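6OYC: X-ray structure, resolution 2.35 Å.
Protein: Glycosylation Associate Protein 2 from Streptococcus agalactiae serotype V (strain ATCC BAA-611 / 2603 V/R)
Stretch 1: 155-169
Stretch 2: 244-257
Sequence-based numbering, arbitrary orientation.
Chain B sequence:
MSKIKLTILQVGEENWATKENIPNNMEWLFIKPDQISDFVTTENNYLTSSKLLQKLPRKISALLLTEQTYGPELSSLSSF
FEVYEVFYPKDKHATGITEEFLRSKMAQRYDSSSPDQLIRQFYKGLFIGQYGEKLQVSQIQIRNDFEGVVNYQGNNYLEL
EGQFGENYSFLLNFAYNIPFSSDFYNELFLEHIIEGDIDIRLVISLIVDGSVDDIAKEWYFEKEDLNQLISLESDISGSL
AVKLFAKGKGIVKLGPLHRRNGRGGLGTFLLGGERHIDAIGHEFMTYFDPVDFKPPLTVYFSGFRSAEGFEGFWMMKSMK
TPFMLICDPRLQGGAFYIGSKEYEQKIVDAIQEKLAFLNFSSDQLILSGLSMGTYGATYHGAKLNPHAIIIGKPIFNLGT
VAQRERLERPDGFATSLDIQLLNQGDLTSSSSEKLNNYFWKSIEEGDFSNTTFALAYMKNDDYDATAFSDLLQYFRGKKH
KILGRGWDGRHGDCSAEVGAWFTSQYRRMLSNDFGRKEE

Stretch 1 155-169: NNYLELEGQFGENYS
Stretch 2, residues 244-257: LFAKGKGIVKLGPL

Residues 155-169 and 244-257 pair as antiparallel β-structure, burying 1274 Å² summed over both sides; the axes of strands 157-161 and 251-257 run at 164°, 4.5 Å apart at closest approach. From Leu244, which barely touches its partner, stretch 2 enters in extended conformation. Phe245 (φ/ψ -113/155, χ1 m) directs its CB toward stretch 1, 4.2 Å from Tyr168 CB, with the edge of its ring near Tyr168 C. Ala246 pairs with Ser169 through two hydrogen bonds, Ser169 N to Ala246 O (2.7 Å) and Ala246 N to Ser169 O (2.9 Å). Its small methyl leaves Ala246 CB 3.7 Å from Phe164 CB. Ser169, χ1 m, turns its OG back to Asn167 O (2.9 Å), a hydrogen bond within the bend of stretch 1.

Lys247 (-154/156) combines χ1 p with a fully trans remainder, laying its aliphatic chain over one face of the Tyr168 ring (χ1 -84°), with CE 4.1 Å from the ring centroid of Tyr168. The chain then turns a corner at 248-250. Gly248 (96/-157) adopts angles that call for glycine; its N donates to Gly165 O (2.8 Å), and its O accepts from Phe164 N (2.8 Å). A water accepts from Gly165 N (2.7 Å) and donates to Gly248 O (3.1 Å), joining the backbones at this irregular point. Lys249 (-141/138, χ1 t) lies opposite Gln163, and its NZ reaches only within 4.2 Å of Glu161 OE2, beyond a salt bridge. Gly250 and Gly162 (148/-141 and 155/-148) again require glycine, and bond reciprocally: Gly162 N to Gly250 O is 3.0 Å, Gly250 N to Gly162 O 3.1 Å.

Regular pairing follows, with φ/ψ near -120/130. Ile251 (m, t) faces Glu161, its CG1 3.5 Å from Glu161 CD. Val252 (χ1 t) exchanges bonds with Leu160, Leu160 N to Val252 O and Val252 N to Leu160 O both 2.8 Å, while Val252 CG2 lies 4.2 Å from Phe164 CZ (χ1 m). Lys253 (m, t, t, p) opposes Glu159 (t, t) in a long salt bridge, Lys253 NZ to Glu159 OE2 3.8 Å, on the partly exposed face. Leu254 (m, t) bonds to Leu158, Leu158 N to Leu254 O 2.8 Å and Leu254 N to Leu158 O 2.7 Å; its CD1 is 4.3 Å from Leu160 CD1, within the buried face shared with Leu158 and Val252.

Gly255 (-111/-159) brings its CA 3.2 Å from Asn156 O and 3.7 Å from Tyr157 CD2; a CB here would strike Tyr157 CE2. Pro256 (-58/147) finishes the contact, its CD 3.7 Å from Asn156 O, before Leu257 passes out of reach.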

ATOM      1  N   ASN B 155      16.257   9.655 -12.729  1.00 48.15           N
ATOM      2  CA  ASN B 155      14.952   9.801 -13.339  1.00 47.59           C
ATOM      3  C   ASN B 155      13.887  10.304 -12.388  1.00 44.78           C
ATOM      4  O   ASN B 155      12.785  10.611 -12.844  1.00 47.90           O
ATOM      5  CB  ASN B 155      14.492   8.476 -13.941  1.00 47.42           C
ATOM      6  CG  ASN B 155      13.800   8.668 -15.255  1.00 51.35           C
ATOM      7  OD1 ASN B 155      14.274   9.428 -16.102  1.00 54.76           O
ATOM      8  ND2 ASN B 155      12.666   8.008 -15.436  1.00 50.53           N
ATOM      9  N   ASN B 156      14.166  10.417 -11.098  1.00 43.26           N
ATOM     10  CA  ASN B 156      13.076  10.654 -10.165  1.00 43.58           C
ATOM     11  C   ASN B 156      13.252  11.855  -9.241  1.00 43.04           C
ATOM     12  O   ASN B 156      12.359  12.113  -8.421  1.00 40.32           O
ATOM     13  CB  ASN B 156      12.836   9.390  -9.332  1.00 43.09           C
ATOM     14  CG  ASN B 156      12.503   8.178 -10.210  1.00 48.18           C
ATOM     15  OD1 ASN B 156      13.380   7.354 -10.512  1.00 44.09           O
ATOM     16  ND2 ASN B 156      11.236   8.082 -10.645  1.00 42.10           N
ATOM     17  N   TYR B 157      14.350  12.600  -9.350  1.00 40.73           N
ATOM     18  CA  TYR B 157      14.555  13.759  -8.492  1.00 41.04           C
ATOM     19  C   TYR B 157      15.070  14.950  -9.290  1.00 39.87           C
ATOM     20  O   TYR B 157      15.964  14.812 -10.135  1.00 35.16           O
ATOM     21  CB  TYR B 157      15.497  13.414  -7.340  1.00 38.46           C
ATOM     22  CG  TYR B 157      14.847  12.394  -6.446  1.00 46.12           C
ATOM     23  CD1 TYR B 157      15.003  11.030  -6.681  1.00 45.60           C
ATOM     24  CD2 TYR B 157      14.020  12.793  -5.400  1.00 48.23           C
ATOM     25  CE1 TYR B 157      14.375  10.095  -5.869  1.00 50.72           C
ATOM     26  CE2 TYR B 157      13.391  11.865  -4.588  1.00 45.57           C
ATOM     27  CZ  TYR B 157      13.568  10.519  -4.826  1.00 46.67           C
ATOM     28  OH  TYR B 157      12.939   9.589  -4.021  1.00 48.26           O
ATOM     29  N   LEU B 158      14.464  16.108  -9.028  1.00 34.25           N
ATOM     30  CA  LEU B 158      14.853  17.377  -9.611  1.00 35.07           C
ATOM     31  C   LEU B 158      15.288  18.309  -8.491  1.00 39.11           C
ATOM     32  O   LEU B 158      14.603  18.432  -7.465  1.00 35.44           O
ATOM     33  CB  LEU B 158      13.712  18.006 -10.415  1.00 30.89           C
ATOM     34  CG  LEU B 158      13.855  19.486 -10.770  1.00 35.03           C
ATOM     35  CD1 LEU B 158      15.127  19.761 -11.566  1.00 34.35           C
ATOM     36  CD2 LEU B 158      12.615  19.966 -11.543  1.00 34.10           C
ATOM     37  N   GLU B 159      16.426  18.957  -8.697  1.00 37.84           N
ATOM     38  CA  GLU B 159      17.077  19.785  -7.698  1.00 36.42           C
ATOM     39  C   GLU B 159      17.201  21.195  -8.259  1.00 37.38           C
ATOM     40  O   GLU B 159      17.804  21.392  -9.321  1.00 34.71           O
ATOM     41  CB  GLU B 159      18.447  19.202  -7.356  1.00 41.35           C
ATOM     42  CG  GLU B 159      19.046  19.656  -6.057  1.00 51.95           C
ATOM     43  CD  GLU B 159      20.359  18.958  -5.778  1.00 61.19           C
ATOM     44  OE1 GLU B 159      20.787  18.136  -6.626  1.00 61.48           O
ATOM     45  OE2 GLU B 159      20.959  19.238  -4.719  1.00 60.06           O
ATOM     46  N   LEU B 160      16.628  22.165  -7.551  1.00 35.53           N
ATOM     47  CA  LEU B 160      16.684  23.568  -7.920  1.00 33.42           C
ATOM     48  C   LEU B 160      17.356  24.338  -6.802  1.00 36.17           C
ATOM     49  O   LEU B 160      17.003  24.168  -5.631  1.00 34.94           O
ATOM     50  CB  LEU B 160      15.289  24.129  -8.171  1.00 32.10           C
ATOM     51  CG  LEU B 160      14.545  23.311  -9.224  1.00 39.99           C
ATOM     52  CD1 LEU B 160      13.041  23.294  -8.986  1.00 37.57           C
ATOM     53  CD2 LEU B 160      14.881  23.867 -10.595  1.00 37.15           C
ATOM     54  N   GLU B 161      18.312  25.194  -7.163  1.00 36.37           N
ATOM     55  CA  GLU B 161      19.024  25.990  -6.174  1.00 39.87           C
ATOM     56  C   GLU B 161      19.199  27.423  -6.658  1.00 37.75           C
ATOM     57  O   GLU B 161      19.618  27.646  -7.798  1.00 37.39           O
ATOM     58  CB  GLU B 161      20.385  25.362  -5.866  1.00 41.82           C
ATOM     59  CG  GLU B 161      21.211  26.145  -4.870  1.00 46.91           C
ATOM     60  CD  GLU B 161      22.463  25.395  -4.453  1.00 56.22           C
ATOM     61  OE1 GLU B 161      22.801  24.374  -5.099  1.00 58.03           O
ATOM     62  OE2 GLU B 161      23.101  25.826  -3.470  1.00 61.89           O
ATOM     63  N   GLY B 162      18.888  28.382  -5.788  1.00 36.33           N
ATOM     64  CA  GLY B 162      19.137  29.791  -6.086  1.00 41.20           C
ATOM     65  C   GLY B 162      18.198  30.700  -5.303  1.00 42.99           C
ATOM     66  O   GLY B 162      17.804  30.388  -4.176  1.00 45.80           O
ATOM     67  N   GLN B 163      17.874  31.828  -5.921  1.00 37.88           N
ATOM     68  CA  GLN B 163      16.935  32.792  -5.365  1.00 43.01           C
ATOM     69  C   GLN B 163      15.605  32.688  -6.085  1.00 41.48           C
ATOM     70  O   GLN B 163      15.552  32.804  -7.315  1.00 46.17           O
ATOM     71  CB  GLN B 163      17.488  34.206  -5.476  1.00 45.08           C
ATOM     72  CG  GLN B 163      18.943  34.297  -5.003  1.00 53.23           C
ATOM     73  CD  GLN B 163      19.099  35.064  -3.702  1.00 63.25           C
ATOM     74  OE1 GLN B 163      18.194  35.075  -2.867  1.00 68.06           O
ATOM     75  NE2 GLN B 163      20.254  35.704  -3.520  1.00 70.72           N
ATOM     76  N   PHE B 164      14.529  32.518  -5.316  1.00 36.67           N
ATOM     77  CA  PHE B 164      13.210  32.256  -5.869  1.00 37.49           C
ATOM     78  C   PHE B 164      12.261  33.440  -5.783  1.00 38.07           C
ATOM     79  O   PHE B 164      11.216  33.408  -6.430  1.00 39.58           O
ATOM     80  CB  PHE B 164      12.603  31.025  -5.178  1.00 32.96           C
ATOM     81  CG  PHE B 164      13.414  29.784  -5.402  1.00 35.27           C
ATOM     82  CD1 PHE B 164      13.224  29.011  -6.544  1.00 34.16           C
ATOM     83  CD2 PHE B 164      14.437  29.441  -4.528  1.00 33.52           C
ATOM     84  CE1 PHE B 164      14.011  27.894  -6.779  1.00 36.80           C
ATOM     85  CE2 PHE B 164      15.228  28.333  -4.764  1.00 35.69           C
ATOM     86  CZ  PHE B 164      15.018  27.553  -5.889  1.00 33.46           C
ATOM     87  N   GLY B 165      12.620  34.497  -5.059  1.00 39.24           N
ATOM     88  CA  GLY B 165      11.825  35.714  -5.035  1.00 37.31           C
ATOM     89  C   GLY B 165      11.600  36.185  -3.615  1.00 38.69           C
ATOM     90  O   GLY B 165      11.717  35.409  -2.664  1.00 37.60           O
ATOM     91  N   GLU B 166      11.264  37.463  -3.468  1.00 36.75           N
ATOM     92  CA  GLU B 166      10.943  38.011  -2.158  1.00 40.92           C
ATOM     93  C   GLU B 166       9.537  37.627  -1.695  1.00 38.30           C
ATOM     94  O   GLU B 166       9.301  37.490  -0.486  1.00 39.47           O
ATOM     95  CB  GLU B 166      11.122  39.529  -2.204  1.00 44.00           C
ATOM     96  CG  GLU B 166      12.432  39.946  -2.887  1.00 49.11           C
ATOM     97  CD  GLU B 166      12.265  40.294  -4.380  1.00 49.62           C
ATOM     98  OE1 GLU B 166      12.367  41.488  -4.741  1.00 53.98           O
ATOM     99  OE2 GLU B 166      12.029  39.384  -5.200  1.00 50.19           O
ATOM    100  N   ASN B 167       8.603  37.462  -2.628  1.00 35.50           N
ATOM    101  CA  ASN B 167       7.283  36.893  -2.390  1.00 35.41           C
ATOM    102  C   ASN B 167       7.147  35.613  -3.201  1.00 38.13           C
ATOM    103  O   ASN B 167       7.973  35.309  -4.066  1.00 34.34           O
ATOM    104  CB  ASN B 167       6.169  37.872  -2.773  1.00 36.13           C
ATOM    105  CG  ASN B 167       6.339  39.236  -2.111  1.00 42.94           C
ATOM    106  OD1 ASN B 167       6.209  39.367  -0.900  1.00 42.29           O
ATOM    107  ND2 ASN B 167       6.634  40.255  -2.909  1.00 43.50           N
ATOM    108  N   TYR B 168       6.091  34.858  -2.923  1.00 37.14           N
ATOM    109  CA  TYR B 168       5.861  33.639  -3.679  1.00 35.34           C
ATOM    110  C   TYR B 168       5.881  33.951  -5.167  1.00 36.48           C
ATOM    111  O   TYR B 168       5.211  34.877  -5.630  1.00 36.95           O
ATOM    112  CB  TYR B 168       4.535  33.000  -3.267  1.00 33.79           C
ATOM    113  CG  TYR B 168       4.643  32.128  -2.021  1.00 38.63           C
ATOM    114  CD1 TYR B 168       5.422  30.966  -2.010  1.00 36.16           C
ATOM    115  CD2 TYR B 168       3.949  32.461  -0.863  1.00 40.44           C
ATOM    116  CE1 TYR B 168       5.505  30.168  -0.866  1.00 34.70           C
ATOM    117  CE2 TYR B 168       4.020  31.689   0.261  1.00 39.89           C
ATOM    118  CZ  TYR B 168       4.796  30.552   0.265  1.00 39.43           C
ATOM    119  OH  TYR B 168       4.840  29.828   1.421  1.00 42.42           O
ATOM    120  N   SER B 169       6.695  33.201  -5.906  1.00 36.86           N
ATOM    121  CA  SER B 169       6.917  33.458  -7.324  1.00 33.52           C
ATOM    122  C   SER B 169       6.827  32.160  -8.095  1.00 30.96           C
ATOM    123  O   SER B 169       7.418  31.153  -7.687  1.00 28.13           O
ATOM    124  CB  SER B 169       8.288  34.079  -7.585  1.00 29.16           C
ATOM    125  OG  SER B 169       8.364  35.335  -6.966  1.00 40.31           O
ATOM    126  N   LEU B 244       3.660  25.196  -8.984  1.00 26.45           N
ATOM    127  CA  LEU B 244       4.427  25.387  -7.759  1.00 30.92           C
ATOM    128  C   LEU B 244       5.024  26.795  -7.750  1.00 30.15           C
ATOM    129  O   LEU B 244       5.570  27.248  -8.757  1.00 32.23           O
ATOM    130  CB  LEU B 244       5.516  24.317  -7.619  1.00 29.27           C
ATOM    131  CG  LEU B 244       6.429  24.327  -6.380  1.00 31.82           C
ATOM    132  CD1 LEU B 244       7.007  22.981  -6.146  1.00 34.45           C
ATOM    133  CD2 LEU B 244       7.583  25.251  -6.598  1.00 37.14           C
ATOM    134  N   PHE B 245       4.867  27.492  -6.630  1.00 31.28           N
ATOM    135  CA  PHE B 245       5.472  28.790  -6.369  1.00 32.97           C
ATOM    136  C   PHE B 245       6.498  28.643  -5.250  1.00 33.32           C
ATOM    137  O   PHE B 245       6.412  27.728  -4.423  1.00 30.04           O
ATOM    138  CB  PHE B 245       4.425  29.834  -5.949  1.00 31.68           C
ATOM    139  CG  PHE B 245       3.427  30.167  -7.020  1.00 29.97           C
ATOM    140  CD1 PHE B 245       2.461  29.261  -7.399  1.00 30.38           C
ATOM    141  CD2 PHE B 245       3.432  31.409  -7.625  1.00 30.04           C
ATOM    142  CE1 PHE B 245       1.544  29.583  -8.396  1.00 29.94           C
ATOM    143  CE2 PHE B 245       2.511  31.730  -8.610  1.00 27.25           C
ATOM    144  CZ  PHE B 245       1.574  30.813  -8.992  1.00 25.53           C
ATOM    145  N   ALA B 246       7.472  29.550  -5.236  1.00 30.49           N
ATOM    146  CA  ALA B 246       8.534  29.532  -4.247  1.00 32.39           C
ATOM    147  C   ALA B 246       8.956  30.958  -3.929  1.00 33.13           C
ATOM    148  O   ALA B 246       8.690  31.899  -4.684  1.00 35.17           O
ATOM    149  CB  ALA B 246       9.753  28.734  -4.722  1.00 30.98           C
ATOM    150  N   LYS B 247       9.625  31.096  -2.791  1.00 32.70           N
ATOM    151  CA  LYS B 247      10.238  32.346  -2.383  1.00 38.28           C
ATOM    152  C   LYS B 247      11.404  32.036  -1.451  1.00 40.68           C
ATOM    153  O   LYS B 247      11.448  30.984  -0.801  1.00 35.95           O
ATOM    154  CB  LYS B 247       9.229  33.275  -1.701  1.00 37.72           C
ATOM    155  CG  LYS B 247       8.618  32.730  -0.428  1.00 37.31           C
ATOM    156  CD  LYS B 247       7.810  33.828   0.238  1.00 41.35           C
ATOM    157  CE  LYS B 247       7.244  33.411   1.569  1.00 49.01           C
ATOM    158  NZ  LYS B 247       6.685  34.623   2.252  1.00 62.88           N
ATOM    159  N   GLY B 248      12.352  32.969  -1.395  1.00 37.23           N
ATOM    160  CA  GLY B 248      13.525  32.801  -0.566  1.00 38.03           C
ATOM    161  C   GLY B 248      14.713  32.256  -1.338  1.00 39.96           C
ATOM    162  O   GLY B 248      14.813  32.367  -2.559  1.00 43.29           O
ATOM    163  N   LYS B 249      15.629  31.650  -0.598  1.00 39.57           N
ATOM    164  CA  LYS B 249      16.892  31.202  -1.153  1.00 43.94           C
ATOM    165  C   LYS B 249      17.272  29.860  -0.545  1.00 43.60           C
ATOM    166  O   LYS B 249      17.108  29.645   0.659  1.00 44.41           O
ATOM    167  CB  LYS B 249      17.980  32.251  -0.905  1.00 46.88           C
ATOM    168  CG  LYS B 249      19.402  31.688  -0.756  1.00 65.48           C
ATOM    169  CD  LYS B 249      20.186  31.716  -2.075  1.00 74.88           C
ATOM    170  CE  LYS B 249      21.542  30.952  -2.011  1.00 74.78           C
ATOM    171  NZ  LYS B 249      21.480  29.461  -2.045  1.00 62.83           N
ATOM    172  N   GLY B 250      17.770  28.970  -1.376  1.00 42.52           N
ATOM    173  CA  GLY B 250      18.232  27.682  -0.937  1.00 42.10           C
ATOM    174  C   GLY B 250      18.002  26.640  -2.025  1.00 41.66           C
ATOM    175  O   GLY B 250      18.173  26.919  -3.214  1.00 39.83           O
ATOM    176  N   ILE B 251      17.609  25.443  -1.590  1.00 39.82           N
ATOM    177  CA  ILE B 251      17.537  24.276  -2.458  1.00 40.28           C
ATOM    178  C   ILE B 251      16.186  23.607  -2.282  1.00 41.55           C
ATOM    179  O   ILE B 251      15.741  23.387  -1.153  1.00 39.00           O
ATOM    180  CB  ILE B 251      18.656  23.263  -2.157  1.00 42.83           C
ATOM    181  CG1 ILE B 251      20.023  23.902  -2.364  1.00 40.30           C
ATOM    182  CG2 ILE B 251      18.500  22.033  -3.048  1.00 42.76           C
ATOM    183  CD1 ILE B 251      21.164  22.955  -2.093  1.00 44.97           C
ATOM    184  N   VAL B 252      15.532  23.302  -3.395  1.00 42.30           N
ATOM    185  CA  VAL B 252      14.361  22.433  -3.432  1.00 41.80           C
ATOM    186  C   VAL B 252      14.769  21.176  -4.178  1.00 39.94           C
ATOM    187  O   VAL B 252      15.385  21.267  -5.248  1.00 37.07           O
ATOM    188  CB  VAL B 252      13.176  23.115  -4.143  1.00 41.87           C
ATOM    189  CG1 VAL B 252      11.888  22.347  -3.899  1.00 37.18           C
ATOM    190  CG2 VAL B 252      13.061  24.572  -3.716  1.00 46.21           C
ATOM    191  N   LYS B 253      14.461  20.012  -3.606  1.00 39.04           N
ATOM    192  CA  LYS B 253      14.588  18.727  -4.285  1.00 39.81           C
ATOM    193  C   LYS B 253      13.194  18.151  -4.406  1.00 35.83           C
ATOM    194  O   LYS B 253      12.552  17.885  -3.392  1.00 39.78           O
ATOM    195  CB  LYS B 253      15.486  17.745  -3.526  1.00 39.59           C
ATOM    196  CG  LYS B 253      16.938  18.157  -3.390  1.00 48.79           C
ATOM    197  CD  LYS B 253      17.826  16.919  -3.207  1.00 58.98           C
ATOM    198  CE  LYS B 253      19.285  17.277  -2.887  1.00 61.77           C
ATOM    199  NZ  LYS B 253      19.499  17.775  -1.493  1.00 57.11           N
ATOM    200  N   LEU B 254      12.732  17.945  -5.631  1.00 36.61           N
ATOM    201  CA  LEU B 254      11.414  17.384  -5.894  1.00 34.81           C
ATOM    202  C   LEU B 254      11.545  15.940  -6.343  1.00 34.60           C
ATOM    203  O   LEU B 254      12.380  15.623  -7.195  1.00 36.66           O
ATOM    204  CB  LEU B 254      10.689  18.191  -6.966  1.00 30.75           C
ATOM    205  CG  LEU B 254      10.470  19.649  -6.566  1.00 35.99           C
ATOM    206  CD1 LEU B 254      10.033  20.464  -7.760  1.00 32.92           C
ATOM    207  CD2 LEU B 254       9.436  19.741  -5.446  1.00 30.97           C
ATOM    208  N   GLY B 255      10.714  15.074  -5.784  1.00 32.04           N
ATOM    209  CA  GLY B 255      10.599  13.723  -6.273  1.00 34.24           C
ATOM    210  C   GLY B 255       9.251  13.518  -6.933  1.00 34.11           C
ATOM    211  O   GLY B 255       8.588  14.474  -7.331  1.00 32.17           O
ATOM    212  N   PRO B 256       8.812  12.268  -7.059  1.00 34.28           N
ATOM    213  CA  PRO B 256       7.520  12.018  -7.696  1.00 31.03           C
ATOM    214  C   PRO B 256       6.391  12.736  -6.973  1.00 33.52           C
ATOM    215  O   PRO B 256       6.402  12.899  -5.750  1.00 32.38           O
ATOM    216  CB  PRO B 256       7.353  10.494  -7.586  1.00 30.80           C
ATOM    217  CG  PRO B 256       8.721   9.963  -7.270  1.00 35.37           C
ATOM    218  CD  PRO B 256       9.403  11.042  -6.499  1.00 35.54           C
ATOM    219  N   LEU B 257       5.396  13.155  -7.751  1.00 33.83           N
ATOM    220  CA  LEU B 257       4.112  13.590  -7.216  1.00 32.61           C
ATOM    221  C   LEU B 257       3.143  12.419  -7.354  1.00 30.37           C
ATOM    222  O   LEU B 257       2.810  12.012  -8.473  1.00 31.85           O
ATOM    223  CB  LEU B 257       3.604  14.833  -7.953  1.00 29.32           C
ATOM    224  CG  LEU B 257       2.120  15.163  -7.789  1.00 30.84           C
ATOM    225  CD1 LEU B 257       1.834  15.533  -6.334  1.00 30.21           C
ATOM    226  CD2 LEU B 257       1.696  16.307  -8.723  1.00 29.70           C
TER
HETATM  227  O   HOH W   1      14.800  35.203  -3.697  1.00 35.51           O